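Local structure of proline dehydrogenase (3HAZ) at residues L77-L85 and V154-M165; V238-F247 and E258-L266. The protein probably oxidizes proline to glutamate in two steps, using an FAD-dependent proline dehydrogenase and an NAD-dependent 1-pyrroline-5-carboxylate dehydrogenase carried on one chain. One frame throughout, in Å; residues are numbered along the deposited sequence.

Interaction 1 (L77-L85 and V154-M165); sequences LMVLAEALL and VRTATRQAMRLM
Ala81 and Ala161 meet where two helices of the DNA-binding domain region come close, their CB atoms 3.6 Å apart. The segment axes approach to 8.1 Å and cross at -69°, a separation that these small residues permit. Knobs-into-holes packing carries most of the contact. Ala81 drops among Thr158, Ala161, Met162 and Met165, while Leu77 enters the hole formed by Val154, Ala157, Thr158 and Ala161, with CD1 3.9 Å from Ala157 CB. In the reverse direction Met165 fills a hole between Met78, Ala81, Glu82 and Leu85. Its chain bends at both chi2 (-52°) and chi3 (-63°), which folds the thioether back across Met78 and sets SD 3.5 Å from Met78 CE. Leu85 and Met162 lie alongside one another, running opposite ways, and Met162 CE also reaches Leu84 CB.

The polar link between the two segments is a water that donates to both Glu82 OE1 and Met165 O; Glu82 OE2 is held by His449 and Arg86. Within its own helix, Thr158 OG1 donates to Val154 O at 2.8 Å from above the carbonyl plane, on the face opposite Thr158 N, while CG2 packs on Leu80 and Leu84.

Helix 60-66 lies against Met78 and Ala161, helix 90-100 against Leu84 and Met162, and helix 452-463 of the proline dehydrogenase region covers Met78 and Met165.

Interaction 2 (V238-F247 and E258-L266); sequences VKLSALHPRF and ELVPQLLDL. With SO4 (sulfate ion), chain K.
His244 and Glu258 are brought together by different first torsions: CG of the imidazole is anti to the backbone N of its own residue (chi1 -162°), whereas Glu258 turns CG beside its backbone N and then runs extended. NE2 of His244 donates to Glu258 OE1 at 2.9 Å, with a bent N-H...O angle of 148°. The oxygen is met on its anti side, and ring and carboxylate planes stand 51° apart. At the other ring nitrogen, Arg246 N donates to His244 ND1, so the imidazole is gripped from both nitrogens and its rotation is fixed. Pro245 CD lies over one face of the ring. Glu258 OE1 also forms a salt bridge with Arg254, one turn earlier on the helix.

The setting is the parallel, TIM-barrel-like proline dehydrogenase fold: Val238 ends strand 235-238, and the chain passes through a short helical turn before returning in helix 252-272, which packs outside the barrel. Leu259 is central to the apolar part. Its CD1 presses tightly on Leu243 CB at 3.5 Å, and its CD2 reaches Phe247 CE2 at 3.7 Å. Leu263 uses both methyls, CD2 against Leu240 CD2 at 3.9 Å and CD1 against Leu243 and Val238, while Leu243 and Leu266 meet tip to tip. On the side away from the helix, Lys239 pairs with Asp280 and makes a weak bond to a sulfate that probably came with the crystallisation solution.

In the fold
From the N terminus, interaction 1 comes first: helix 71-85 is met again by helix 151-168 after an intervening run of 68 residues containing helices but no strands. This long closure lies within the DNA-binding domain. Only after it is complete does the chain reach the end of strand 235-238 and the turn and loop after it, where interaction 2 closes a short excursion of ten residues before the helix that follows. The two contacts are therefore in series, neither nested nor crossed. The centres of interactions 1 and 2 lie about 34 Å apart, and the nearest atoms of interactions 1 and 2 about 16 Å apart. One joins helices of an all-helical region; the other fixes a helix to the FAD-binding barrel, with the side chain of Val238 about 9 Å from the bound FAD.

Interaction 1 (L77-L85 and V154-M165)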
loop_
_atom_site.group_PDB
_atom_site.type_symbol
_atom_site.label_atom_id
_atom_site.label_comp_id
_atom_site.label_asym_id
_atom_site.label_seq_id
_atom_site.Cartn_x
_atom_site.Cartn_y
_atom_site.Cartn_z
ATOM N N LEU A 77 -26.920 8.906 36.368
ATOM C CA LEU A 77 -26.897 10.092 37.215
ATOM C C LEU A 77 -28.284 10.734 37.308
ATOM O O LEU A 77 -28.671 11.249 38.355
ATOM C CB LEU A 77 -25.857 11.099 36.723
ATOM C CG LEU A 77 -24.403 10.622 36.807
ATOM C CD1 LEU A 77 -23.454 11.724 36.370
ATOM C CD2 LEU A 77 -24.055 10.136 38.207
ATOM N N MET A 78 -29.032 10.684 36.212
ATOM C CA MET A 78 -30.401 11.199 36.202
ATOM C C MET A 78 -31.327 10.365 37.084
ATOM O O MET A 78 -32.242 10.891 37.721
ATOM C CB MET A 78 -30.935 11.259 34.766
ATOM C CG MET A 78 -30.245 12.329 33.908
ATOM S SD MET A 78 -30.817 12.324 32.196
ATOM C CE MET A 78 -32.255 13.388 32.308
ATOM N N VAL A 79 -31.086 9.059 37.112
ATOM C CA VAL A 79 -31.839 8.166 37.978
ATOM C C VAL A 79 -31.510 8.455 39.436
ATOM O O VAL A 79 -32.402 8.566 40.272
ATOM C CB VAL A 79 -31.542 6.685 37.655
ATOM C CG1 VAL A 79 -32.074 5.768 38.764
ATOM C CG2 VAL A 79 -32.144 6.311 36.312
ATOM N N LEU A 80 -30.223 8.570 39.741
ATOM C CA LEU A 80 -29.807 8.905 41.092
ATOM C C LEU A 80 -30.379 10.277 41.480
ATOM O O LEU A 80 -30.836 10.475 42.605
ATOM C CB LEU A 80 -28.280 8.913 41.191
ATOM C CG LEU A 80 -27.695 9.342 42.537
ATOM C CD1 LEU A 80 -28.248 8.468 43.668
ATOM C CD2 LEU A 80 -26.176 9.293 42.510
ATOM N N ALA A 81 -30.354 11.217 40.537
ATOM C CA ALA A 81 -30.901 12.554 40.764
ATOM C C ALA A 81 -32.370 12.503 41.184
ATOM O O ALA A 81 -32.757 13.149 42.156
ATOM C CB ALA A 81 -30.716 13.444 39.528
ATOM N N GLU A 82 -33.187 11.726 40.474
ATOM C CA GLU A 82 -34.612 11.653 40.817
ATOM C C GLU A 82 -34.840 11.063 42.213
ATOM O O GLU A 82 -35.632 11.590 42.993
ATOM C CB GLU A 82 -35.412 10.884 39.758
ATOM C CG GLU A 82 -36.913 10.774 40.065
ATOM C CD GLU A 82 -37.608 12.129 40.132
ATOM O OE1 GLU A 82 -36.977 13.136 39.761
ATOM O OE2 GLU A 82 -38.786 12.195 40.547
ATOM N N ALA A 83 -34.152 9.969 42.525
ATOM C CA ALA A 83 -34.211 9.393 43.865
ATOM C C ALA A 83 -33.863 10.447 44.907
ATOM O O ALA A 83 -34.566 10.593 45.903
ATOM C CB ALA A 83 -33.260 8.199 43.983
ATOM N N LEU A 84 -32.778 11.183 44.677
ATOM C CA LEU A 84 -32.351 12.223 45.616
ATOM C C LEU A 84 -33.357 13.376 45.740
ATOM O O LEU A 84 -33.525 13.945 46.815
ATOM C CB LEU A 84 -30.959 12.750 45.252
ATOM C CG LEU A 84 -29.836 11.752 45.553
ATOM C CD1 LEU A 84 -28.543 12.125 44.840
ATOM C CD2 LEU A 84 -29.615 11.641 47.056
ATOM N N LEU A 85 -34.029 13.711 44.644
ATOM C CA LEU A 85 -35.023 14.778 44.670
ATOM C C LEU A 85 -36.267 14.382 45.451
ATOM O O LEU A 85 -37.025 15.241 45.903
ATOM C CB LEU A 85 -35.431 15.181 43.253
ATOM C CG LEU A 85 -34.465 16.029 42.429
ATOM C CD1 LEU A 85 -34.984 16.152 40.998
ATOM C CD2 LEU A 85 -34.271 17.408 43.058
ATOM N N VAL A 154 -18.282 14.110 40.162
ATOM C CA VAL A 154 -19.481 13.281 40.090
ATOM C C VAL A 154 -20.610 13.893 40.925
ATOM O O VAL A 154 -21.769 13.898 40.508
ATOM C CB VAL A 154 -19.203 11.820 40.515
ATOM C CG1 VAL A 154 -20.524 11.012 40.596
ATOM C CG2 VAL A 154 -18.212 11.175 39.548
ATOM N N ARG A 155 -20.265 14.423 42.096
ATOM C CA ARG A 155 -21.241 15.123 42.928
ATOM C C ARG A 155 -21.793 16.331 42.181
ATOM O O ARG A 155 -23.007 16.545 42.127
ATOM C CB ARG A 155 -20.625 15.544 44.270
ATOM C CG ARG A 155 -20.142 14.360 45.099
ATOM C CD ARG A 155 -19.542 14.773 46.442
ATOM N NE ARG A 155 -19.004 13.602 47.130
ATOM C CZ ARG A 155 -17.715 13.401 47.384
ATOM N NH1 ARG A 155 -16.815 14.313 47.040
ATOM N NH2 ARG A 155 -17.329 12.287 47.994
ATOM N N THR A 156 -20.894 17.106 41.585
ATOM C CA THR A 156 -21.298 18.267 40.797
ATOM C C THR A 156 -22.194 17.861 39.625
ATOM O O THR A 156 -23.225 18.483 39.380
ATOM C CB THR A 156 -20.074 19.027 40.277
ATOM O OG1 THR A 156 -19.281 19.447 41.392
ATOM C CG2 THR A 156 -20.503 20.244 39.475
ATOM N N ALA A 157 -21.802 16.813 38.905
ATOM C CA ALA A 157 -22.623 16.303 37.810
ATOM C C ALA A 157 -23.996 15.816 38.303
ATOM O O ALA A 157 -25.013 16.009 37.632
ATOM C CB ALA A 157 -21.891 15.187 37.066
ATOM N N THR A 158 -24.018 15.173 39.468
ATOM C CA THR A 158 -25.271 14.689 40.046
ATOM C C THR A 158 -26.200 15.840 40.428
ATOM O O THR A 158 -27.414 15.756 40.224
ATOM C CB THR A 158 -25.030 13.801 41.287
ATOM O OG1 THR A 158 -24.270 12.641 40.914
ATOM C CG2 THR A 158 -26.352 13.365 41.887
ATOM N N ARG A 159 -25.627 16.911 40.982
ATOM C CA ARG A 159 -26.406 18.099 41.332
ATOM C C ARG A 159 -27.026 18.741 40.097
ATOM O O ARG A 159 -28.164 19.210 40.133
ATOM C CB ARG A 159 -25.550 19.124 42.083
ATOM C CG ARG A 159 -25.145 18.668 43.474
ATOM C CD ARG A 159 -24.589 19.817 44.307
ATOM N NE ARG A 159 -24.004 19.337 45.555
ATOM C CZ ARG A 159 -24.702 19.096 46.658
ATOM N NH1 ARG A 159 -26.016 19.299 46.664
ATOM N NH2 ARG A 159 -24.088 18.648 47.748
ATOM N N GLN A 160 -26.271 18.764 39.001
ATOM C CA GLN A 160 -26.792 19.268 37.734
ATOM C C GLN A 160 -27.926 18.387 37.217
ATOM O O GLN A 160 -28.935 18.888 36.727
ATOM C CB GLN A 160 -25.673 19.348 36.697
ATOM C CG GLN A 160 -26.049 20.087 35.439
ATOM C CD GLN A 160 -24.858 20.264 34.507
ATOM O OE1 GLN A 160 -23.712 20.376 34.953
ATOM N NE2 GLN A 160 -25.124 20.284 33.209
ATOM N N ALA A 161 -27.757 17.070 37.328
ATOM C CA ALA A 161 -28.811 16.144 36.925
ATOM C C ALA A 161 -30.069 16.435 37.741
ATOM O O ALA A 161 -31.196 16.334 37.243
ATOM C CB ALA A 161 -28.356 14.675 37.113
ATOM N N MET A 162 -29.870 16.808 39.000
ATOM C CA MET A 162 -30.996 17.106 39.878
ATOM C C MET A 162 -31.785 18.329 39.406
ATOM O O MET A 162 -33.017 18.322 39.450
ATOM C CB MET A 162 -30.540 17.269 41.333
ATOM C CG MET A 162 -30.176 15.936 41.991
ATOM S SD MET A 162 -29.394 16.095 43.612
ATOM C CE MET A 162 -30.769 16.681 44.607
ATOM N N ARG A 163 -31.098 19.375 38.949
ATOM C CA ARG A 163 -31.839 20.518 38.426
ATOM C C ARG A 163 -32.527 20.185 37.103
ATOM O O ARG A 163 -33.609 20.702 36.813
ATOM C CB ARG A 163 -30.998 21.809 38.339
ATOM C CG ARG A 163 -29.542 21.640 37.955
ATOM C CD ARG A 163 -28.739 22.887 38.336
ATOM N NE ARG A 163 -27.318 22.762 38.012
ATOM C CZ ARG A 163 -26.382 22.355 38.868
ATOM N NH1 ARG A 163 -25.116 22.268 38.482
ATOM N NH2 ARG A 163 -26.712 22.032 40.111
ATOM N N LEU A 164 -31.926 19.300 36.313
ATOM C CA LEU A 164 -32.555 18.918 35.055
ATOM C C LEU A 164 -33.822 18.101 35.311
ATOM O O LEU A 164 -34.872 18.356 34.712
ATOM C CB LEU A 164 -31.572 18.162 34.145
ATOM C CG LEU A 164 -30.415 18.993 33.577
ATOM C CD1 LEU A 164 -29.363 18.101 32.937
ATOM C CD2 LEU A 164 -30.904 20.057 32.589
ATOM N N MET A 165 -33.724 17.124 36.208
ATOM C CA MET A 165 -34.858 16.266 36.520
ATOM C C MET A 165 -35.979 17.068 37.165
ATOM O O MET A 165 -37.159 16.826 36.912
ATOM C CB MET A 165 -34.436 15.120 37.457
ATOM C CG MET A 165 -33.495 14.101 36.820
ATOM S SD MET A 165 -34.162 13.483 35.275
ATOM C CE MET A 165 -35.657 12.687 35.850
HETATM O O HOH W 1 -38.414 15.415 39.064
#

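Interaction 2 (V238-F247 and E258-L266)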
loop_
_atom_site.group_PDB
_atom_site.type_symbol
_atom_site.label_atom_id
_atom_site.label_comp_id
_atom_site.label_asym_id
_atom_site.label_seq_id
_atom_site.Cartn_x
_atom_site.Cartn_y
_atom_site.Cartn_z
ATOM N N VAL A 238 -50.485 10.736 23.411
ATOM C CA VAL A 238 -50.889 9.387 23.780
ATOM C C VAL A 238 -50.214 8.368 22.868
ATOM O O VAL A 238 -50.021 8.633 21.683
ATOM C CB VAL A 238 -52.420 9.255 23.672
ATOM C CG1 VAL A 238 -52.833 7.815 23.467
ATOM C CG2 VAL A 238 -53.087 9.867 24.904
ATOM N N LYS A 239 -49.843 7.215 23.428
ATOM C CA LYS A 239 -49.230 6.130 22.659
ATOM C C LYS A 239 -50.113 4.886 22.611
ATOM O O LYS A 239 -50.496 4.340 23.648
ATOM C CB LYS A 239 -47.867 5.755 23.245
ATOM C CG LYS A 239 -46.720 6.654 22.807
ATOM C CD LYS A 239 -45.414 6.197 23.437
ATOM C CE LYS A 239 -44.237 7.032 22.948
ATOM N NZ LYS A 239 -44.461 8.476 23.201
ATOM N N LEU A 240 -50.426 4.429 21.405
ATOM C CA LEU A 240 -51.257 3.233 21.261
ATOM C C LEU A 240 -50.664 2.028 21.985
ATOM O O LEU A 240 -51.406 1.224 22.533
ATOM C CB LEU A 240 -51.495 2.903 19.787
ATOM C CG LEU A 240 -52.146 4.049 19.009
ATOM C CD1 LEU A 240 -52.345 3.707 17.542
ATOM C CD2 LEU A 240 -53.469 4.425 19.663
ATOM N N SER A 241 -49.336 1.898 22.001
ATOM C CA SER A 241 -48.727 0.726 22.635
ATOM C C SER A 241 -48.955 0.731 24.149
ATOM O O SER A 241 -48.883 -0.308 24.796
ATOM C CB SER A 241 -47.229 0.609 22.307
ATOM O OG SER A 241 -46.458 1.585 23.001
ATOM N N ALA A 242 -49.215 1.907 24.710
ATOM C CA ALA A 242 -49.508 2.011 26.136
ATOM C C ALA A 242 -50.914 1.498 26.457
ATOM O O ALA A 242 -51.191 1.073 27.582
ATOM C CB ALA A 242 -49.353 3.456 26.604
ATOM N N LEU A 243 -51.790 1.522 25.457
ATOM C CA LEU A 243 -53.206 1.208 25.656
ATOM C C LEU A 243 -53.599 -0.223 25.307
ATOM O O LEU A 243 -54.758 -0.616 25.487
ATOM C CB LEU A 243 -54.068 2.178 24.854
ATOM C CG LEU A 243 -53.996 3.619 25.356
ATOM C CD1 LEU A 243 -54.534 4.572 24.307
ATOM C CD2 LEU A 243 -54.746 3.758 26.681
ATOM N N HIS A 244 -52.644 -0.995 24.800
ATOM C CA HIS A 244 -52.894 -2.389 24.449
ATOM C C HIS A 244 -51.610 -3.215 24.614
ATOM O O HIS A 244 -50.544 -2.788 24.177
ATOM C CB HIS A 244 -53.421 -2.494 23.018
ATOM C CG HIS A 244 -54.095 -3.797 22.724
ATOM N ND1 HIS A 244 -53.394 -4.954 22.467
ATOM C CD2 HIS A 244 -55.406 -4.133 22.677
ATOM C CE1 HIS A 244 -54.244 -5.946 22.263
ATOM N NE2 HIS A 244 -55.472 -5.472 22.382
ATOM N N PRO A 245 -51.718 -4.392 25.258
ATOM C CA PRO A 245 -50.588 -5.244 25.662
ATOM C C PRO A 245 -50.001 -6.100 24.528
ATOM O O PRO A 245 -48.892 -6.616 24.675
ATOM C CB PRO A 245 -51.197 -6.168 26.733
ATOM C CG PRO A 245 -52.684 -5.881 26.763
ATOM C CD PRO A 245 -53.014 -5.009 25.592
ATOM N N ARG A 246 -50.737 -6.278 23.437
ATOM C CA ARG A 246 -50.170 -6.904 22.246
ATOM C C ARG A 246 -50.484 -6.029 21.049
ATOM O O ARG A 246 -51.224 -6.448 20.155
ATOM C CB ARG A 246 -50.728 -8.319 21.993
ATOM C CG ARG A 246 -50.445 -9.370 23.062
ATOM C CD ARG A 246 -48.962 -9.646 23.301
ATOM N NE ARG A 246 -48.202 -9.947 22.088
ATOM C CZ ARG A 246 -46.998 -10.520 22.080
ATOM N NH1 ARG A 246 -46.429 -10.893 23.219
ATOM N NH2 ARG A 246 -46.364 -10.743 20.936
ATOM N N PHE A 247 -49.931 -4.817 21.039
ATOM C CA PHE A 247 -50.114 -3.888 19.930
ATOM C C PHE A 247 -49.158 -4.254 18.799
ATOM O O PHE A 247 -48.012 -3.798 18.758
ATOM C CB PHE A 247 -49.899 -2.437 20.384
ATOM C CG PHE A 247 -50.199 -1.417 19.316
ATOM C CD1 PHE A 247 -49.216 -0.561 18.861
ATOM C CD2 PHE A 247 -51.467 -1.336 18.751
ATOM C CE1 PHE A 247 -49.487 0.365 17.875
ATOM C CE2 PHE A 247 -51.743 -0.413 17.764
ATOM C CZ PHE A 247 -50.755 0.436 17.324
ATOM N N GLU A 258 -60.545 -4.178 20.754
ATOM C CA GLU A 258 -60.278 -3.788 22.140
ATOM C C GLU A 258 -59.732 -2.368 22.291
ATOM O O GLU A 258 -60.133 -1.637 23.196
ATOM C CB GLU A 258 -59.316 -4.784 22.803
ATOM C CG GLU A 258 -59.888 -6.193 22.916
ATOM C CD GLU A 258 -58.895 -7.201 23.475
ATOM O OE1 GLU A 258 -57.698 -7.132 23.120
ATOM O OE2 GLU A 258 -59.317 -8.074 24.262
ATOM N N LEU A 259 -58.816 -1.984 21.411
ATOM C CA LEU A 259 -58.108 -0.714 21.555
ATOM C C LEU A 259 -58.957 0.505 21.153
ATOM O O LEU A 259 -58.975 1.521 21.849
ATOM C CB LEU A 259 -56.792 -0.756 20.771
ATOM C CG LEU A 259 -55.969 0.535 20.698
ATOM C CD1 LEU A 259 -55.867 1.200 22.059
ATOM C CD2 LEU A 259 -54.585 0.257 20.113
ATOM N N VAL A 260 -59.666 0.395 20.038
ATOM C CA VAL A 260 -60.471 1.506 19.534
ATOM C C VAL A 260 -61.437 2.117 20.564
ATOM O O VAL A 260 -61.475 3.338 20.721
ATOM C CB VAL A 260 -61.224 1.121 18.237
ATOM C CG1 VAL A 260 -62.203 2.219 17.837
ATOM C CG2 VAL A 260 -60.227 0.844 17.117
ATOM N N PRO A 261 -62.222 1.283 21.265
ATOM C CA PRO A 261 -63.138 1.902 22.230
ATOM C C PRO A 261 -62.375 2.640 23.320
ATOM O O PRO A 261 -62.854 3.652 23.828
ATOM C CB PRO A 261 -63.894 0.704 22.830
ATOM C CG PRO A 261 -63.711 -0.413 21.837
ATOM C CD PRO A 261 -62.373 -0.181 21.208
ATOM N N GLN A 262 -61.200 2.133 23.676
ATOM C CA GLN A 262 -60.372 2.785 24.681
ATOM C C GLN A 262 -59.896 4.155 24.201
ATOM O O GLN A 262 -60.036 5.150 24.913
ATOM C CB GLN A 262 -59.171 1.901 25.038
ATOM C CG GLN A 262 -59.529 0.452 25.320
ATOM C CD GLN A 262 -60.077 0.226 26.712
ATOM O OE1 GLN A 262 -60.581 1.147 27.363
ATOM N NE2 GLN A 262 -59.988 -1.016 27.180
ATOM N N LEU A 263 -59.330 4.201 22.996
ATOM C CA LEU A 263 -58.835 5.450 22.422
ATOM C C LEU A 263 -59.980 6.423 22.197
ATOM O O LEU A 263 -59.812 7.633 22.328
ATOM C CB LEU A 263 -58.119 5.201 21.087
ATOM C CG LEU A 263 -57.357 6.411 20.525
ATOM C CD1 LEU A 263 -56.185 6.788 21.431
ATOM C CD2 LEU A 263 -56.872 6.177 19.097
ATOM N N LEU A 264 -61.144 5.888 21.842
ATOM C CA LEU A 264 -62.329 6.717 21.649
ATOM C C LEU A 264 -62.753 7.386 22.959
ATOM O O LEU A 264 -63.038 8.579 22.989
ATOM C CB LEU A 264 -63.484 5.886 21.078
ATOM C CG LEU A 264 -64.786 6.658 20.863
ATOM C CD1 LEU A 264 -64.544 7.911 20.039
ATOM C CD2 LEU A 264 -65.845 5.777 20.209
ATOM N N ASP A 265 -62.793 6.607 24.035
ATOM C CA ASP A 265 -63.152 7.122 25.354
ATOM C C ASP A 265 -62.241 8.284 25.741
ATOM O O ASP A 265 -62.707 9.333 26.196
ATOM C CB ASP A 265 -63.066 5.998 26.394
ATOM C CG ASP A 265 -63.619 6.401 27.757
ATOM O OD1 ASP A 265 -63.813 7.606 28.016
ATOM O OD2 ASP A 265 -63.858 5.496 28.578
ATOM N N LEU A 266 -60.940 8.102 25.547
ATOM C CA LEU A 266 -59.984 9.158 25.859
ATOM C C LEU A 266 -60.167 10.400 24.970
ATOM O O LEU A 266 -60.115 11.520 25.458
ATOM C CB LEU A 266 -58.550 8.634 25.790
ATOM C CG LEU A 266 -58.111 7.627 26.864
ATOM C CD1 LEU A 266 -56.667 7.166 26.622
ATOM C CD2 LEU A 266 -58.264 8.199 28.277
HETATM S S SO4 K . -41.224 10.769 21.659
HETATM O O1 SO4 K . -41.197 12.165 21.234
HETATM O O2 SO4 K . -39.968 10.144 21.262
HETATM O O3 SO4 K . -41.368 10.701 23.112
HETATM O O4 SO4 K . -42.349 10.082 21.026
#